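Local structure of halohydrin dehalogenase (Rhizobium radiobacter, 4IY1) at residues 7-12 against 33-38; 16-21 against 28-33; 171-176 against 222-227. The protein probably converts vicinal halohydrins into epoxides with release of halide, as a cofactor-independent member of the short-chain dehydrogenase/reductase superfamily. The protein carries 37 engineered substitutions. One frame throughout, in Å; residues are numbered along the deposited sequence.

Contact 1 (7-12 against 33-38); sequences TNVKHF and ESFKHQ. Engineered in segment 33-38: H37 (natural residue Gln), Q38 (natural residue Lys).
V9 and K10 reach from the loop after the first strand toward F35 and S34, in the loop after the second strand. The two backbones stay well apart, with the CA atoms of K10 and S34 8.9 Å from each other, and side chains bridge the gap. On the packed side, the two buried residues V9 and F35 meet at about a right angle. The CG1 branch of V9 lies between its own N and carbonyl carbon (chi1 74°) and meets the ring at its far end, 3.9 Å from F35 CZ. Next to it, the chain of K10 passes the same ring with CE 4.2 Å from F35 CE2. F44 of helix 38-47 meets the F35 ring edge-to-face and closes in this apolar patch.

The other side is polar and more exposed. K10 runs out extended beyond CG, and its NZ donates a hydrogen bond of 2.9 Å to S34 OG, while a salt bridge to E40 gives the ammonium a second partner. Farther round the contact is loose: N8 and E33 do not touch directly, and a water donates to N8 OD1 at 2.8 Å and accepts from E33 N at 3.0 Å.

In NAD(P)-dependent relatives, the loop after the first strand is the glycine-rich cofactor loop and the one after the second strand lies beside the cofactor's adenosine. Here the one direct hydrogen bond between the two segments comes from a lysine also paired with E40, so this link is probably largely electrostatic and partly open to solvent, whereas V9 and F35 supply the dry packing.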
# COMPACT_ATOMS: atom_id res chain seq x y z
N THR B 7 -12.39 -21.12 13.63
CA THR B 7 -12.26 -22.29 12.80
C THR B 7 -10.85 -22.84 12.92
O THR B 7 -9.92 -22.11 13.31
CB THR B 7 -12.56 -21.96 11.30
OG1 THR B 7 -11.64 -20.94 10.83
CG2 THR B 7 -14.01 -21.46 11.14
N ASN B 8 -10.67 -24.08 12.48
CA ASN B 8 -9.37 -24.71 12.44
C ASN B 8 -8.60 -24.52 13.75
O ASN B 8 -7.43 -24.17 13.77
CB ASN B 8 -8.57 -24.21 11.23
CG ASN B 8 -9.19 -24.64 9.91
OD1 ASN B 8 -9.66 -25.78 9.76
ND2 ASN B 8 -9.22 -23.73 8.95
N VAL B 9 -9.28 -24.78 14.86
CA VAL B 9 -8.84 -24.25 16.14
C VAL B 9 -7.50 -24.82 16.59
O VAL B 9 -6.79 -24.17 17.35
CB VAL B 9 -9.91 -24.44 17.23
CG1 VAL B 9 -9.98 -25.90 17.68
CG2 VAL B 9 -9.61 -23.53 18.42
N LYS B 10 -7.09 -25.94 16.01
CA LYS B 10 -5.82 -26.58 16.40
C LYS B 10 -4.61 -26.04 15.66
O LYS B 10 -3.49 -26.51 15.90
CB LYS B 10 -5.90 -28.09 16.19
CG LYS B 10 -6.91 -28.79 17.11
CD LYS B 10 -6.96 -30.28 16.80
CE LYS B 10 -7.42 -31.10 18.00
NZ LYS B 10 -7.63 -32.54 17.65
N HIS B 11 -4.81 -25.09 14.76
CA HIS B 11 -3.70 -24.63 13.91
C HIS B 11 -3.61 -23.14 13.81
O HIS B 11 -4.61 -22.43 14.05
CB HIS B 11 -3.80 -25.23 12.51
CG HIS B 11 -4.08 -26.72 12.51
ND1 HIS B 11 -3.10 -27.64 12.55
CD2 HIS B 11 -5.28 -27.43 12.40
CE1 HIS B 11 -3.64 -28.88 12.53
NE2 HIS B 11 -4.98 -28.74 12.45
N PHE B 12 -2.47 -22.67 13.30
CA PHE B 12 -2.28 -21.27 12.91
C PHE B 12 -2.68 -20.36 14.06
O PHE B 12 -2.05 -20.40 15.12
CB PHE B 12 -3.07 -20.95 11.62
CG PHE B 12 -2.59 -19.71 10.87
CD1 PHE B 12 -1.34 -19.12 11.14
CD2 PHE B 12 -3.37 -19.15 9.87
CE1 PHE B 12 -0.88 -18.03 10.40
CE2 PHE B 12 -2.94 -18.04 9.15
CZ PHE B 12 -1.68 -17.50 9.39
N GLU B 33 -11.17 -29.79 11.59
CA GLU B 33 -11.38 -30.92 10.69
C GLU B 33 -11.46 -32.20 11.54
O GLU B 33 -12.34 -33.04 11.35
CB GLU B 33 -10.24 -30.98 9.67
CG GLU B 33 -10.49 -31.86 8.46
CD GLU B 33 -9.46 -31.66 7.36
OE1 GLU B 33 -8.95 -30.53 7.21
OE2 GLU B 33 -9.17 -32.63 6.61
N SER B 34 -10.63 -32.25 12.57
CA SER B 34 -10.51 -33.46 13.36
C SER B 34 -11.74 -33.67 14.24
O SER B 34 -11.94 -34.75 14.78
CB SER B 34 -9.24 -33.42 14.20
OG SER B 34 -9.47 -32.74 15.42
N PHE B 35 -12.58 -32.65 14.38
CA PHE B 35 -13.79 -32.81 15.17
C PHE B 35 -14.85 -33.61 14.41
O PHE B 35 -16.01 -33.63 14.82
CB PHE B 35 -14.37 -31.46 15.60
CG PHE B 35 -13.49 -30.70 16.55
CD1 PHE B 35 -13.71 -29.34 16.77
CD2 PHE B 35 -12.39 -31.30 17.13
CE1 PHE B 35 -12.86 -28.62 17.59
CE2 PHE B 35 -11.58 -30.59 18.00
CZ PHE B 35 -11.81 -29.25 18.23
N LYS B 36 -14.47 -34.15 13.26
CA LYS B 36 -15.27 -35.14 12.55
C LYS B 36 -15.41 -36.41 13.40
O LYS B 36 -16.50 -36.95 13.55
CB LYS B 36 -14.59 -35.52 11.23
CG LYS B 36 -14.84 -34.53 10.10
CD LYS B 36 -14.35 -35.07 8.76
CE LYS B 36 -13.08 -35.88 8.93
NZ LYS B 36 -11.94 -35.17 8.29
N HIS B 37 -14.29 -36.86 13.94
CA HIS B 37 -14.24 -38.01 14.81
C HIS B 37 -14.49 -37.64 16.24
O HIS B 37 -13.68 -36.93 16.86
CB HIS B 37 -12.86 -38.63 14.68
CG HIS B 37 -12.29 -38.56 13.29
ND1 HIS B 37 -11.14 -37.92 13.00
CD2 HIS B 37 -12.81 -39.00 12.07
CE1 HIS B 37 -10.91 -38.00 11.68
NE2 HIS B 37 -11.92 -38.67 11.12
N GLN B 38 -15.55 -38.20 16.82
CA GLN B 38 -15.94 -37.88 18.20
C GLN B 38 -14.90 -38.24 19.28
O GLN B 38 -14.90 -37.65 20.35
CB GLN B 38 -17.28 -38.50 18.55
CG GLN B 38 -17.19 -39.96 18.93
CD GLN B 38 -18.44 -40.44 19.64
OE1 GLN B 38 -19.42 -39.71 19.75
NE2 GLN B 38 -18.40 -41.68 20.12
O HOH W 1 -8.73 -28.04 11.07

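Contact 2 (16-21 against 28-33); sequences GSALRL and VACHDE
A18 and L21 pack on V28 and C30 in a buried helix-on-strand contact made by apolar side chains within the first beta-alpha-beta unit of the Rossmann-type fold, made of strand 3-6, helix 14-23 and strand 27-30. Helix 16-21 runs back nearly antiparallel to strand 28-30, at 157°, as the return limb of such a unit should, with the short axes 9.0 Å apart at their closest. The small side chain of A18 probably allows this approach, since V28 comes close to the helix backbone.

V28 touches the helix with both branches. Its CG1, anti to the backbone N (chi1 -171°), lies 3.8 Å from A18 CB. The other branch, CG2, meets two residues nearly one helical turn apart, 3.8 Å from the carbonyl O of A18 and 3.9 Å from CB of L21. V6 of strand 3-6 touches both L21 and V28, so this neighbouring strand adds to the apolar layer. On the opposite face of strand 27-30, A29 packs against V66 and L70 of helix 59-70. Two residues along the strand from V28, the sulfur of C30 is in contact with the same methyl group, C30 SG lying 4.1 Å from A18 CB.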
# COMPACT_ATOMS: atom_id res chain seq x y z
N GLY B 16 -4.60 -19.44 20.19
CA GLY B 16 -4.44 -18.08 20.72
C GLY B 16 -5.74 -17.32 20.70
O GLY B 16 -6.08 -16.63 21.66
N SER B 17 -6.49 -17.46 19.61
CA SER B 17 -7.75 -16.75 19.47
C SER B 17 -8.78 -17.28 20.44
O SER B 17 -9.43 -16.51 21.13
CB SER B 17 -8.28 -16.87 18.04
OG SER B 17 -7.42 -16.21 17.14
N ALA B 18 -9.02 -18.58 20.40
CA ALA B 18 -10.13 -19.15 21.19
C ALA B 18 -9.86 -18.97 22.68
O ALA B 18 -10.72 -18.48 23.42
CB ALA B 18 -10.35 -20.63 20.86
N LEU B 19 -8.65 -19.30 23.12
CA LEU B 19 -8.29 -19.17 24.54
C LEU B 19 -8.41 -17.74 25.03
O LEU B 19 -9.08 -17.48 26.02
CB LEU B 19 -6.87 -19.69 24.81
CG LEU B 19 -6.66 -21.19 24.58
CD1 LEU B 19 -5.19 -21.58 24.73
CD2 LEU B 19 -7.54 -21.99 25.51
N ARG B 20 -7.79 -16.79 24.31
CA ARG B 20 -7.89 -15.39 24.69
C ARG B 20 -9.34 -14.84 24.62
O ARG B 20 -9.78 -14.08 25.48
CB ARG B 20 -6.92 -14.52 23.88
CG ARG B 20 -6.73 -13.13 24.43
CD ARG B 20 -6.38 -13.16 25.92
NE ARG B 20 -6.35 -11.84 26.55
CZ ARG B 20 -7.40 -11.26 27.15
NH1 ARG B 20 -8.60 -11.84 27.12
NH2 ARG B 20 -7.25 -10.10 27.76
N LEU B 21 -10.13 -15.37 23.70
CA LEU B 21 -11.53 -14.93 23.60
C LEU B 21 -12.34 -15.49 24.76
O LEU B 21 -13.20 -14.82 25.34
CB LEU B 21 -12.12 -15.38 22.26
CG LEU B 21 -11.65 -14.61 21.00
CD1 LEU B 21 -12.16 -15.28 19.74
CD2 LEU B 21 -12.19 -13.19 21.07
N VAL B 28 -17.11 -19.45 23.36
CA VAL B 28 -16.36 -19.74 22.15
C VAL B 28 -16.65 -21.12 21.59
O VAL B 28 -16.19 -22.13 22.13
CB VAL B 28 -14.84 -19.61 22.39
CG1 VAL B 28 -14.08 -19.71 21.07
CG2 VAL B 28 -14.55 -18.29 23.08
N ALA B 29 -17.31 -21.16 20.43
CA ALA B 29 -17.44 -22.39 19.66
C ALA B 29 -16.25 -22.57 18.74
O ALA B 29 -15.75 -21.59 18.15
CB ALA B 29 -18.73 -22.38 18.88
N CYS B 30 -15.77 -23.80 18.65
CA CYS B 30 -14.54 -24.11 17.92
C CYS B 30 -14.82 -25.12 16.84
O CYS B 30 -15.50 -26.13 17.07
CB CYS B 30 -13.49 -24.69 18.85
SG CYS B 30 -13.03 -23.61 20.21
N HIS B 31 -14.15 -24.94 15.72
CA HIS B 31 -14.26 -25.87 14.62
C HIS B 31 -12.91 -26.43 14.31
O HIS B 31 -11.88 -25.77 14.52
CB HIS B 31 -14.89 -25.17 13.41
CG HIS B 31 -14.39 -25.67 12.08
ND1 HIS B 31 -13.15 -25.42 11.62
CD2 HIS B 31 -15.03 -26.42 11.09
CE1 HIS B 31 -12.97 -26.05 10.44
NE2 HIS B 31 -14.12 -26.64 10.11
N ASP B 32 -12.88 -27.70 13.92
CA ASP B 32 -11.67 -28.31 13.41
C ASP B 32 -12.02 -29.52 12.57
O ASP B 32 -13.08 -30.15 12.76
CB ASP B 32 -10.75 -28.73 14.56
CG ASP B 32 -9.35 -29.01 14.09
OD1 ASP B 32 -9.01 -30.19 13.86
OD2 ASP B 32 -8.59 -28.06 13.86
N GLU B 33 -11.17 -29.79 11.59
CA GLU B 33 -11.38 -30.92 10.69
C GLU B 33 -11.46 -32.20 11.54
O GLU B 33 -12.34 -33.04 11.35
CB GLU B 33 -10.24 -30.98 9.67
CG GLU B 33 -10.49 -31.86 8.46
CD GLU B 33 -9.46 -31.66 7.36
OE1 GLU B 33 -8.95 -30.53 7.21
OE2 GLU B 33 -9.17 -32.63 6.61

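Contact 3 (171-176 against 222-227); sequences FAIAPN and TFLASG. Engineered in segment 171-176: A174 (natural residue Gly). Engineered in segment 222-227: T222 (natural residue Ala).
In F171 and L224 alike the first torsion sets CG anti to the carbonyl carbon and beside the backbone N (chi1 -60° and -61°), and these settings bring a phenyl ring of the strand under an isobutyl group of the helix. The two side chains cross obliquely. L224 lies over one face of the ring: its CD2 methyl stands above the centre in a CH-pi contact, 4.2 Å from the F171 centroid and only 10° off the normal. L224 CB lies over the same face near its border, 3.9 Å from F171 CE1, whereas the other methyl, L224 CD1, is the same 3.9 Å from F171 CG. That methyl also reaches along the strand to I173, where the two CD1 atoms of I173 and L224 are 4.3 Å apart.

The contact joins strand 170-175 to helix 214-225, which packs on the parallel Rossmann-type sheet across this strand and the adjacent 236-239, the outermost strand within this chain; F237 of that strand also touches L224. An alanine in place of F171 would remove the aromatic face, which would probably leave L224 CD2 without its partner and open a gap between helix and strand.

Beside L224, the carbonyl O of F223 takes two bonds from S226: OG donates at 2.6 Å, and the backbone N of S226 reaches the same oxygen from the same face of the carbonyl plane, at 3.2 Å. The ring of F223 stacks on F223 of the second subunit, and L220 of that subunit packs on it as well.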
# COMPACT_ATOMS: atom_id res chain seq x y z
N PHE B 171 -12.15 -7.09 9.59
CA PHE B 171 -10.69 -6.93 9.78
C PHE B 171 -10.01 -8.12 9.14
O PHE B 171 -10.57 -9.23 9.17
CB PHE B 171 -10.31 -6.96 11.27
CG PHE B 171 -10.94 -5.90 12.08
CD1 PHE B 171 -11.93 -6.20 12.98
CD2 PHE B 171 -10.50 -4.57 11.97
CE1 PHE B 171 -12.50 -5.22 13.77
CE2 PHE B 171 -11.09 -3.58 12.73
CZ PHE B 171 -12.08 -3.90 13.63
N ALA B 172 -8.79 -7.94 8.64
CA ALA B 172 -7.90 -9.08 8.35
C ALA B 172 -6.61 -9.03 9.19
O ALA B 172 -6.05 -7.95 9.41
CB ALA B 172 -7.55 -9.14 6.86
N ILE B 173 -6.15 -10.18 9.66
CA ILE B 173 -4.87 -10.22 10.38
C ILE B 173 -3.90 -11.02 9.55
O ILE B 173 -4.13 -12.18 9.27
CB ILE B 173 -4.99 -10.86 11.78
CG1 ILE B 173 -5.79 -9.96 12.72
CG2 ILE B 173 -3.59 -11.09 12.38
CD1 ILE B 173 -6.22 -10.68 14.01
N ALA B 174 -2.82 -10.38 9.12
CA ALA B 174 -1.92 -10.97 8.15
C ALA B 174 -0.58 -11.28 8.86
O ALA B 174 0.26 -10.42 9.00
CB ALA B 174 -1.67 -9.98 7.00
N PRO B 175 -0.42 -12.51 9.37
CA PRO B 175 0.74 -12.79 10.21
C PRO B 175 1.95 -13.28 9.43
O PRO B 175 1.85 -13.68 8.27
CB PRO B 175 0.24 -13.89 11.17
CG PRO B 175 -1.21 -14.10 10.82
CD PRO B 175 -1.43 -13.56 9.46
N ASN B 176 3.12 -13.11 10.03
CA ASN B 176 4.27 -13.96 9.67
C ASN B 176 5.10 -14.23 10.92
O ASN B 176 5.20 -13.36 11.78
CB ASN B 176 5.12 -13.30 8.57
CG ASN B 176 6.30 -14.18 8.14
OD1 ASN B 176 7.46 -13.93 8.52
ND2 ASN B 176 6.02 -15.20 7.35
N THR B 222 -8.71 -10.42 20.16
CA THR B 222 -9.64 -10.11 21.25
C THR B 222 -9.89 -8.62 21.43
O THR B 222 -11.02 -8.20 21.66
CB THR B 222 -9.15 -10.72 22.58
OG1 THR B 222 -9.01 -12.15 22.43
CG2 THR B 222 -10.14 -10.44 23.70
N PHE B 223 -8.84 -7.81 21.27
CA PHE B 223 -9.05 -6.35 21.22
C PHE B 223 -10.00 -5.94 20.07
O PHE B 223 -10.88 -5.06 20.25
CB PHE B 223 -7.69 -5.65 21.06
CG PHE B 223 -7.78 -4.16 20.92
CD1 PHE B 223 -8.13 -3.38 22.01
CD2 PHE B 223 -7.48 -3.54 19.72
CE1 PHE B 223 -8.24 -2.02 21.89
CE2 PHE B 223 -7.51 -2.16 19.61
CZ PHE B 223 -7.88 -1.40 20.69
N LEU B 224 -9.78 -6.48 18.88
CA LEU B 224 -10.64 -6.12 17.72
C LEU B 224 -12.10 -6.53 17.97
O LEU B 224 -13.03 -5.79 17.66
CB LEU B 224 -10.14 -6.77 16.42
CG LEU B 224 -8.73 -6.33 16.04
CD1 LEU B 224 -8.31 -7.00 14.73
CD2 LEU B 224 -8.65 -4.81 15.96
N ALA B 225 -12.26 -7.68 18.61
CA ALA B 225 -13.58 -8.21 18.90
C ALA B 225 -14.25 -7.58 20.14
O ALA B 225 -15.42 -7.86 20.42
CB ALA B 225 -13.51 -9.72 19.04
N SER B 226 -13.52 -6.72 20.84
CA SER B 226 -13.98 -6.19 22.11
C SER B 226 -15.10 -5.18 21.94
O SER B 226 -15.82 -4.87 22.90
CB SER B 226 -12.82 -5.55 22.88
OG SER B 226 -12.37 -4.37 22.21
N GLY B 227 -15.21 -4.57 20.76
CA GLY B 227 -16.08 -3.40 20.62
C GLY B 227 -15.40 -2.12 21.06
O GLY B 227 -16.02 -1.07 21.11

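Contacts 1 and 2 close within the first 38 residues, and contact 3 follows much later in the chain. Contact 2 packs helix 14-23 on strand 27-30, while contact 1 joins the loops at the C-terminal ends of strands 3-6 and 27-30; their centres are 10 Å apart, E33 belongs to both, and V9 N probably bonds to H31 O. Contact 3 lies about 14 Å from contact 2 and 21 Å from contact 1, between centres, and uses the same parallel sheet toward its other edge. Helices 14-23 and 214-225 meet where R20 and L21 pack against the engineered T222, and F12 touches P175, so contact 3 is linked to the others through helices and a strand-end loop.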